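Local structure of exodeoxyribonuclease III (Methanosarcina mazei, 5J8N) at residues Glu103-Gly115 with Leu139-Asn153. The protein probably acts as a magnesium- or manganese-dependent DNA repair nuclease, cutting at abasic sites and degrading double-stranded DNA from its 3' ends. The protein carries 3 engineered substitutions. Sequence-based numbering, arbitrary orientation.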
ATOM      1  N   GLU A 103       6.774   7.143  16.979  1.00 21.62           N
ATOM      2  CA  GLU A 103       7.899   6.974  17.885  1.00 24.28           C
ATOM      3  C   GLU A 103       8.632   5.675  17.588  1.00 21.19           C
ATOM      4  O   GLU A 103       9.845   5.653  17.716  1.00 22.13           O
ATOM      5  CB  GLU A 103       7.455   6.970  19.360  1.00 33.61           C
ATOM      6  CG  GLU A 103       6.826   8.264  19.850  1.00 46.98           C
ATOM      7  CD  GLU A 103       7.812   9.409  19.950  1.00 59.23           C
ATOM      8  OE1 GLU A 103       9.027   9.187  19.739  1.00 61.35           O
ATOM      9  OE2 GLU A 103       7.362  10.547  20.218  1.00 64.20           O
ATOM     10  N   ASP A 104       7.918   4.641  17.163  1.00 19.21           N
ATOM     11  CA  ASP A 104       8.528   3.319  17.028  1.00 19.09           C
ATOM     12  C   ASP A 104       8.922   2.923  15.609  1.00 16.39           C
ATOM     13  O   ASP A 104       9.630   1.920  15.422  1.00 19.55           O
ATOM     14  CB  ASP A 104       7.574   2.257  17.577  1.00 21.81           C
ATOM     15  CG  ASP A 104       7.377   2.373  19.090  1.00 25.20           C
ATOM     16  OD1 ASP A 104       8.377   2.177  19.800  1.00 27.45           O
ATOM     17  OD2 ASP A 104       6.226   2.658  19.495  1.00 27.99           O
ATOM     18  N   PHE A 105       8.523   3.685  14.593  1.00 14.83           N
ATOM     19  CA  PHE A 105       8.859   3.319  13.231  1.00 14.52           C
ATOM     20  C   PHE A 105       8.451   4.419  12.294  1.00 14.49           C
ATOM     21  O   PHE A 105       7.620   5.272  12.652  1.00 15.76           O
ATOM     22  CB  PHE A 105       8.164   1.999  12.786  1.00 15.72           C
ATOM     23  CG  PHE A 105       6.637   2.028  12.874  1.00 15.07           C
ATOM     24  CD1 PHE A 105       6.025   1.721  14.080  1.00 17.58           C
ATOM     25  CD2 PHE A 105       5.864   2.378  11.786  1.00 15.41           C
ATOM     26  CE1 PHE A 105       4.635   1.751  14.187  1.00 16.95           C
ATOM     27  CE2 PHE A 105       4.455   2.378  11.880  1.00 16.84           C
ATOM     28  CZ  PHE A 105       3.846   2.075  13.072  1.00 18.39           C
ATOM     29  N   VAL A 106       9.007   4.361  11.097  1.00 12.68           N
ATOM     30  CA  VAL A 106       8.638   5.212   9.972  1.00 12.51           C
ATOM     31  C   VAL A 106       7.638   4.470   9.078  1.00 13.26           C
ATOM     32  O   VAL A 106       7.934   3.328   8.692  1.00 13.76           O
ATOM     33  CB  VAL A 106       9.859   5.580   9.141  1.00 12.84           C
ATOM     34  CG1 VAL A 106       9.481   6.356   7.880  1.00 14.98           C
ATOM     35  CG2 VAL A 106      10.882   6.400  10.002  1.00 15.50           C
ATOM     36  N   LEU A 107       6.510   5.103   8.732  1.00 11.36           N
ATOM     37  CA  LEU A 107       5.534   4.503   7.845  1.00 12.10           C
ATOM     38  C   LEU A 107       5.517   5.185   6.495  1.00 10.98           C
ATOM     39  O   LEU A 107       5.347   6.415   6.417  1.00 13.15           O
ATOM     40  CB  LEU A 107       4.159   4.605   8.456  1.00 11.83           C
ATOM     41  CG  LEU A 107       3.006   4.080   7.612  1.00 12.72           C
ATOM     42  CD1 LEU A 107       3.099   2.554   7.320  1.00 13.78           C
ATOM     43  CD2 LEU A 107       1.657   4.350   8.335  1.00 12.69           C
ATOM     44  N   LEU A 108       5.706   4.402   5.445  1.00 10.77           N
ATOM     45  CA  LEU A 108       5.591   4.915   4.066  1.00 11.65           C
ATOM     46  C   LEU A 108       4.365   4.288   3.442  1.00 12.07           C
ATOM     47  O   LEU A 108       4.302   3.053   3.324  1.00 12.52           O
ATOM     48  CB  LEU A 108       6.850   4.573   3.231  1.00 13.16           C
ATOM     49  CG  LEU A 108       8.198   4.988   3.881  1.00 12.54           C
ATOM     50  CD1 LEU A 108       9.335   4.608   2.933  1.00 14.33           C
ATOM     51  CD2 LEU A 108       8.233   6.481   4.273  1.00 14.18           C
ATOM     52  N   ASN A 109       3.417   5.116   3.030  1.00 11.05           N
ATOM     53  CA  ASN A 109       2.179   4.691   2.413  1.00 12.22           C
ATOM     54  C   ASN A 109       2.255   5.026   0.921  1.00 11.44           C
ATOM     55  O   ASN A 109       2.405   6.205   0.584  1.00 11.97           O
ATOM     56  CB  ASN A 109       1.036   5.424   3.107  1.00 12.11           C
ATOM     57  CG  ASN A 109      -0.327   5.136   2.474  1.00 13.05           C
ATOM     58  OD1 ASN A 109      -0.438   4.180   1.710  1.00 12.99           O
ATOM     59  ND2 ASN A 109      -1.370   5.905   2.843  1.00 12.61           N
ATOM     60  N   ILE A 110       2.202   4.027   0.067  1.00 11.69           N
ATOM     61  CA  ILE A 110       2.534   4.231  -1.354  1.00 11.13           C
ATOM     62  C   ILE A 110       1.552   3.598  -2.323  1.00 11.33           C
ATOM     63  O   ILE A 110       1.175   2.428  -2.139  1.00 12.33           O
ATOM     64  CB  ILE A 110       3.962   3.679  -1.657  1.00 11.97           C
ATOM     65  CG1 ILE A 110       4.976   4.214  -0.615  1.00 12.94           C
ATOM     66  CG2 ILE A 110       4.405   4.035  -3.096  1.00 13.36           C
ATOM     67  CD1 ILE A 110       6.382   3.655  -0.802  1.00 15.60           C
ATOM     68  N   TYR A 111       1.168   4.363  -3.327  1.00 11.70           N
ATOM     69  CA  TYR A 111       0.413   3.863  -4.470  1.00 12.17           C
ATOM     70  C   TYR A 111       1.403   3.779  -5.633  1.00 11.89           C
ATOM     71  O   TYR A 111       1.648   4.762  -6.338  1.00 12.90           O
ATOM     72  CB  TYR A 111      -0.774   4.816  -4.799  1.00 12.42           C
ATOM     73  CG  TYR A 111      -1.585   4.419  -5.981  1.00 11.75           C
ATOM     74  CD1 TYR A 111      -1.933   3.100  -6.203  1.00 12.89           C
ATOM     75  CD2 TYR A 111      -1.984   5.367  -6.909  1.00 12.68           C
ATOM     76  CE1 TYR A 111      -2.651   2.711  -7.347  1.00 12.38           C
ATOM     77  CE2 TYR A 111      -2.773   4.989  -8.027  1.00 13.55           C
ATOM     78  CZ  TYR A 111      -3.079   3.646  -8.229  1.00 13.13           C
ATOM     79  OH  TYR A 111      -3.810   3.248  -9.332  1.00 15.69           O
ATOM     80  N   PHE A 112       2.008   2.613  -5.810  1.00 11.84           N
ATOM     81  CA  PHE A 112       3.041   2.503  -6.868  1.00 11.85           C
ATOM     82  C   PHE A 112       2.359   2.549  -8.238  1.00 12.85           C
ATOM     83  O   PHE A 112       1.186   2.143  -8.374  1.00 12.73           O
ATOM     84  CB  PHE A 112       3.804   1.202  -6.730  1.00 13.37           C
ATOM     85  CG  PHE A 112       4.738   1.148  -5.541  1.00 12.75           C
ATOM     86  CD1 PHE A 112       4.352   0.686  -4.304  1.00 13.02           C
ATOM     87  CD2 PHE A 112       6.059   1.534  -5.724  1.00 13.09           C
ATOM     88  CE1 PHE A 112       5.268   0.643  -3.224  1.00 11.36           C
ATOM     89  CE2 PHE A 112       6.981   1.470  -4.698  1.00 13.57           C
ATOM     90  CZ  PHE A 112       6.573   0.990  -3.427  1.00 13.95           C
ATOM     91  N   PRO A 113       3.023   3.092  -9.258  1.00 12.46           N
ATOM     92  CA  PRO A 113       2.378   3.242 -10.570  1.00 14.90           C
ATOM     93  C   PRO A 113       1.970   1.927 -11.230  1.00 16.62           C
ATOM     94  O   PRO A 113       2.619   0.900 -11.073  1.00 17.41           O
ATOM     95  CB  PRO A 113       3.471   3.939 -11.410  1.00 15.04           C
ATOM     96  CG  PRO A 113       4.388   4.596 -10.329  1.00 15.60           C
ATOM     97  CD  PRO A 113       4.397   3.608  -9.194  1.00 12.89           C
ATOM     98  N   ASN A 114       0.868   2.018 -11.961  1.00 18.08           N
ATOM     99  CA  ASN A 114       0.525   0.941 -12.827  0.63 23.41           C
ATOM    100  C   ASN A 114       1.143   1.158 -14.191  1.00 21.40           C
ATOM    101  O   ASN A 114       1.113   2.258 -14.744  1.00 23.06           O
ATOM    102  CB  ASN A 114      -0.973   0.805 -12.927  0.63 25.77           C
ATOM    103  CG  ASN A 114      -1.355  -0.413 -13.686  0.63 23.42           C
ATOM    104  OD1 ASN A 114      -1.378  -0.371 -14.925  0.63 16.61           O
ATOM    105  ND2 ASN A 114      -1.600  -1.528 -12.967  0.63 22.48           N
ATOM    106  N   GLY A 115       1.774   0.109 -14.707  1.00 17.83           N
ATOM    107  CA  GLY A 115       2.533   0.178 -15.934  1.00 19.28           C
ATOM    108  C   GLY A 115       1.829  -0.316 -17.195  1.00 20.57           C
ATOM    109  O   GLY A 115       2.431  -0.415 -18.249  1.00 22.46           O
ATOM    110  N   LEU A 139      17.013   5.755   4.527  1.00 16.66           N
ATOM    111  CA  LEU A 139      16.457   5.738   5.884  1.00 16.67           C
ATOM    112  C   LEU A 139      16.945   4.512   6.705  1.00 18.07           C
ATOM    113  O   LEU A 139      17.265   4.629   7.883  1.00 17.58           O
ATOM    114  CB  LEU A 139      14.930   5.761   5.879  1.00 15.98           C
ATOM    115  CG  LEU A 139      14.338   7.094   5.380  1.00 18.12           C
ATOM    116  CD1 LEU A 139      12.822   6.970   5.349  1.00 18.96           C
ATOM    117  CD2 LEU A 139      14.764   8.240   6.255  1.00 20.02           C
ATOM    118  N   LYS A 140      16.972   3.360   6.060  1.00 15.93           N
ATOM    119  CA  LYS A 140      17.412   2.145   6.730  1.00 16.65           C
ATOM    120  C   LYS A 140      18.884   2.263   7.159  1.00 16.74           C
ATOM    121  O   LYS A 140      19.244   1.826   8.255  1.00 19.59           O
ATOM    122  CB  LYS A 140      17.187   0.938   5.808  1.00 18.14           C
ATOM    123  CG  LYS A 140      17.302  -0.400   6.558  1.00 20.40           C
ATOM    124  CD  LYS A 140      16.684  -1.531   5.703  1.00 24.08           C
ATOM    125  CE  LYS A 140      17.572  -1.830   4.513  1.00 24.83           C
ATOM    126  NZ  LYS A 140      18.869  -2.436   4.952  1.00 29.24           N
ATOM    127  N   SER A 141      19.739   2.899   6.348  1.00 16.70           N
ATOM    128  CA  SER A 141      21.145   3.123   6.631  0.59 17.83           C
ATOM    129  C   SER A 141      21.303   3.925   7.917  1.00 15.80           C
ATOM    130  O   SER A 141      22.260   3.766   8.635  1.00 18.77           O
ATOM    131  CB  SER A 141      21.807   3.849   5.424  0.59 19.36           C
ATOM    132  OG  SER A 141      23.056   4.429   5.772  0.59 27.32           O
ATOM    133  N   GLU A 142      20.337   4.845   8.138  1.00 20.98           N
ATOM    134  CA  GLU A 142      20.335   5.733   9.330  1.00 22.77           C
ATOM    135  C   GLU A 142      19.813   5.021  10.612  1.00 22.18           C
ATOM    136  O   GLU A 142      19.935   5.557  11.720  1.00 28.96           O
ATOM    137  CB  GLU A 142      19.432   6.958   9.078  1.00 30.60           C
ATOM    138  CG  GLU A 142      19.839   7.908   7.935  1.00 35.52           C
ATOM    139  CD  GLU A 142      18.675   8.859   7.529  1.00 49.20           C
ATOM    140  OE1 GLU A 142      18.760   9.453   6.431  1.00 48.62           O
ATOM    141  OE2 GLU A 142      17.674   9.006   8.294  1.00 45.25           O
ATOM    142  N   GLY A 143      19.253   3.825  10.456  1.00 20.99           N
ATOM    143  CA  GLY A 143      18.783   3.011  11.570  1.00 19.71           C
ATOM    144  C   GLY A 143      17.267   3.140  11.761  1.00 19.58           C
ATOM    145  O   GLY A 143      16.770   2.661  12.769  1.00 19.66           O
ATOM    146  N   LYS A 144      16.533   3.741  10.838  1.00 17.75           N
ATOM    147  CA  LYS A 144      15.094   3.763  10.966  1.00 14.88           C
ATOM    148  C   LYS A 144      14.562   2.352  10.898  1.00 17.55           C
ATOM    149  O   LYS A 144      15.124   1.479  10.218  1.00 18.18           O
ATOM    150  CB  LYS A 144      14.451   4.610   9.853  1.00 16.24           C
ATOM    151  CG  LYS A 144      14.821   6.074   9.857  1.00 18.86           C
ATOM    152  CD  LYS A 144      14.560   6.725  11.168  1.00 20.98           C
ATOM    153  CE  LYS A 144      14.801   8.226  11.059  1.00 23.33           C
ATOM    154  NZ  LYS A 144      14.622   8.937  12.368  1.00 24.81           N
ATOM    155  N   LYS A 145      13.402   2.155  11.534  1.00 16.38           N
ATOM    156  CA  LYS A 145      12.564   0.941  11.376  1.00 15.16           C
ATOM    157  C   LYS A 145      11.510   1.308  10.386  1.00 15.93           C
ATOM    158  O   LYS A 145      10.731   2.230  10.662  1.00 17.33           O
ATOM    159  CB  LYS A 145      11.968   0.515  12.742  1.00 18.55           C
ATOM    160  CG  LYS A 145      13.040  -0.091  13.701  1.00 23.87           C
ATOM    161  CD  LYS A 145      13.063   0.652  15.042  1.00 41.09           C
ATOM    162  CE  LYS A 145      11.992   0.094  15.982  1.00 45.69           C
ATOM    163  NZ  LYS A 145      11.606   0.989  17.158  1.00 39.15           N
ATOM    164  N   LEU A 146      11.449   0.621   9.248  1.00 13.92           N
ATOM    165  CA  LEU A 146      10.565   0.994   8.153  1.00 13.76           C
ATOM    166  C   LEU A 146       9.427   0.044   7.984  1.00 13.61           C
ATOM    167  O   LEU A 146       9.631  -1.167   7.870  1.00 14.30           O
ATOM    168  CB  LEU A 146      11.355   1.012   6.839  1.00 14.25           C
ATOM    169  CG  LEU A 146      12.357   2.166   6.814  1.00 18.80           C
ATOM    170  CD1 LEU A 146      13.503   1.883   5.865  1.00 30.79           C
ATOM    171  CD2 LEU A 146      11.652   3.450   6.431  1.00 29.43           C
ATOM    172  N   VAL A 147       8.217   0.595   7.875  1.00 13.23           N
ATOM    173  CA  VAL A 147       7.027  -0.148   7.500  1.00 12.33           C
ATOM    174  C   VAL A 147       6.579   0.497   6.198  1.00 11.97           C
ATOM    175  O   VAL A 147       6.400   1.727   6.155  1.00 13.13           O
ATOM    176  CB  VAL A 147       5.926  -0.029   8.568  1.00 11.40           C
ATOM    177  CG1 VAL A 147       4.660  -0.751   8.115  1.00 14.70           C
ATOM    178  CG2 VAL A 147       6.408  -0.593   9.832  1.00 14.00           C
ATOM    179  N   ILE A 148       6.409  -0.292   5.144  1.00 12.00           N
ATOM    180  CA  ILE A 148       6.000   0.218   3.850  1.00 13.37           C
ATOM    181  C   ILE A 148       4.760  -0.499   3.426  1.00 12.74           C
ATOM    182  O   ILE A 148       4.762  -1.715   3.213  1.00 13.48           O
ATOM    183  CB  ILE A 148       7.099   0.005   2.779  1.00 13.33           C
ATOM    184  CG1 ILE A 148       8.403   0.674   3.257  1.00 13.98           C
ATOM    185  CG2 ILE A 148       6.654   0.570   1.434  1.00 15.94           C
ATOM    186  CD1 ILE A 148       9.549  -0.329   3.458  1.00 18.73           C
ATOM    187  N   CYS A 149       3.667   0.234   3.290  1.00 11.35           N
ATOM    188  CA  CYS A 149       2.434  -0.469   2.867  1.00 11.34           C
ATOM    189  C   CYS A 149       1.927   0.168   1.596  1.00 11.99           C
ATOM    190  O   CYS A 149       2.065   1.387   1.345  1.00 12.04           O
ATOM    191  CB  CYS A 149       1.351  -0.407   3.938  1.00 13.66           C
ATOM    192  SG  CYS A 149       0.805   1.240   4.459  1.00 14.64           S
ATOM    193  N   GLY A 150       1.207  -0.658   0.841  1.00 14.30           N
ATOM    194  CA  GLY A 150       0.449  -0.099  -0.266  1.00 14.22           C
ATOM    195  C   GLY A 150       0.365  -1.060  -1.410  1.00 13.29           C
ATOM    196  O   GLY A 150       0.559  -2.284  -1.293  1.00 12.89           O
ATOM    197  N   ASP A 151      -0.018  -0.481  -2.546  1.00 12.50           N
ATOM    198  CA  ASP A 151      -0.325  -1.210  -3.769  1.00 10.29           C
ATOM    199  C   ASP A 151       0.904  -1.148  -4.630  1.00 11.50           C
ATOM    200  O   ASP A 151       1.212  -0.086  -5.199  1.00 11.79           O
ATOM    201  CB  ASP A 151      -1.535  -0.556  -4.408  1.00 11.50           C
ATOM    202  CG  ASP A 151      -1.900  -1.113  -5.732  1.00 11.77           C
ATOM    203  OD1 ASP A 151      -1.301  -2.093  -6.199  1.00 13.68           O
ATOM    204  OD2 ASP A 151      -2.846  -0.541  -6.351  1.00 11.99           O
ATOM    205  N   VAL A 152       1.606  -2.274  -4.697  1.00 11.15           N
ATOM    206  CA  VAL A 152       2.854  -2.359  -5.461  1.00 12.74           C
ATOM    207  C   VAL A 152       2.527  -2.521  -6.949  1.00 11.75           C
ATOM    208  O   VAL A 152       3.396  -2.312  -7.803  1.00 12.91           O
ATOM    209  CB  VAL A 152       3.659  -3.546  -4.890  1.00 11.86           C
ATOM    210  CG1 VAL A 152       4.930  -3.833  -5.694  1.00 14.21           C
ATOM    211  CG2 VAL A 152       3.996  -3.253  -3.424  1.00 13.13           C
ATOM    212  N   ASN A 153       1.299  -2.943  -7.286  1.00 11.64           N
ATOM    213  CA  ASN A 153       0.907  -3.154  -8.688  1.00 11.80           C
ATOM    214  C   ASN A 153       1.755  -4.210  -9.391  1.00 12.75           C
ATOM    215  O   ASN A 153       1.805  -4.237 -10.630  1.00 13.57           O
ATOM    216  CB  ASN A 153       0.881  -1.826  -9.489  1.00 13.19           C
ATOM    217  CG  ASN A 153      -0.504  -1.225  -9.547  1.00 15.83           C
ATOM    218  OD1 ASN A 153      -1.459  -1.915  -9.898  1.00 15.98           O
ATOM    219  ND2 ASN A 153      -0.640   0.030  -9.112  1.00 17.77           N
TER
HETATM  220  O   HOH W   1      12.093   4.316  16.559  1.00 29.49           O
HETATM  221  O   HOH W   2      10.557   1.034  19.608  1.00 35.73           O
HETATM  222  O   HOH W   3       1.529  -2.436 -13.447  1.00 16.98           O
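Tyr111 and Asp151 stand side by side: Tyr111 ends strand 106-111, and Asp151 lies just past the parallel strand 146-149, beyond the corner at Gly150. Helix 119-141 links the two strands into a beta-alpha-beta unit. Asp151 OD2 lies in the plane of the phenol ring, at its edge, 3.4 Å from Tyr111 CE1; the carboxylate is turned 45° against the ring. OD2 also takes a hydrogen bond from Asn10 ND2, while OD1 receives a weak one from Asn153 N. Further along, Asn153 ND2 donates to Phe112 O at 2.9 Å. A bond from Asn114 ND2 to Asn153 OD1 is doubtful, present in one of two conformers; Asn114 OD1 is held by Lys116 N.

Back along the strands, Leu107 CD1 touches Val147 CG1 (3.7 Å) and Cys149 SG on the face shared with Tyr111, where strand 33-37 packs. The other face carries Val106 beside Leu146 and Ile110 CD1 against Ile148 CG2 (3.8 Å). With CG anti to the carbonyl carbon (chi1 -71°), the Phe112 ring takes Ile110 CG2 over one face and Asp151 O at its edge. At the far end, Lys145 NZ donates a hydrogen bond to Asp104 O (2.8 Å).

Tyr111, Asp151 and Asn153 are among the predicted active-site residues, Asp151 and Asn153 also as metal ligands; the bond to Phe112 O would help to set the rotation of the Asn153 amide, consistent with a preorganised active site.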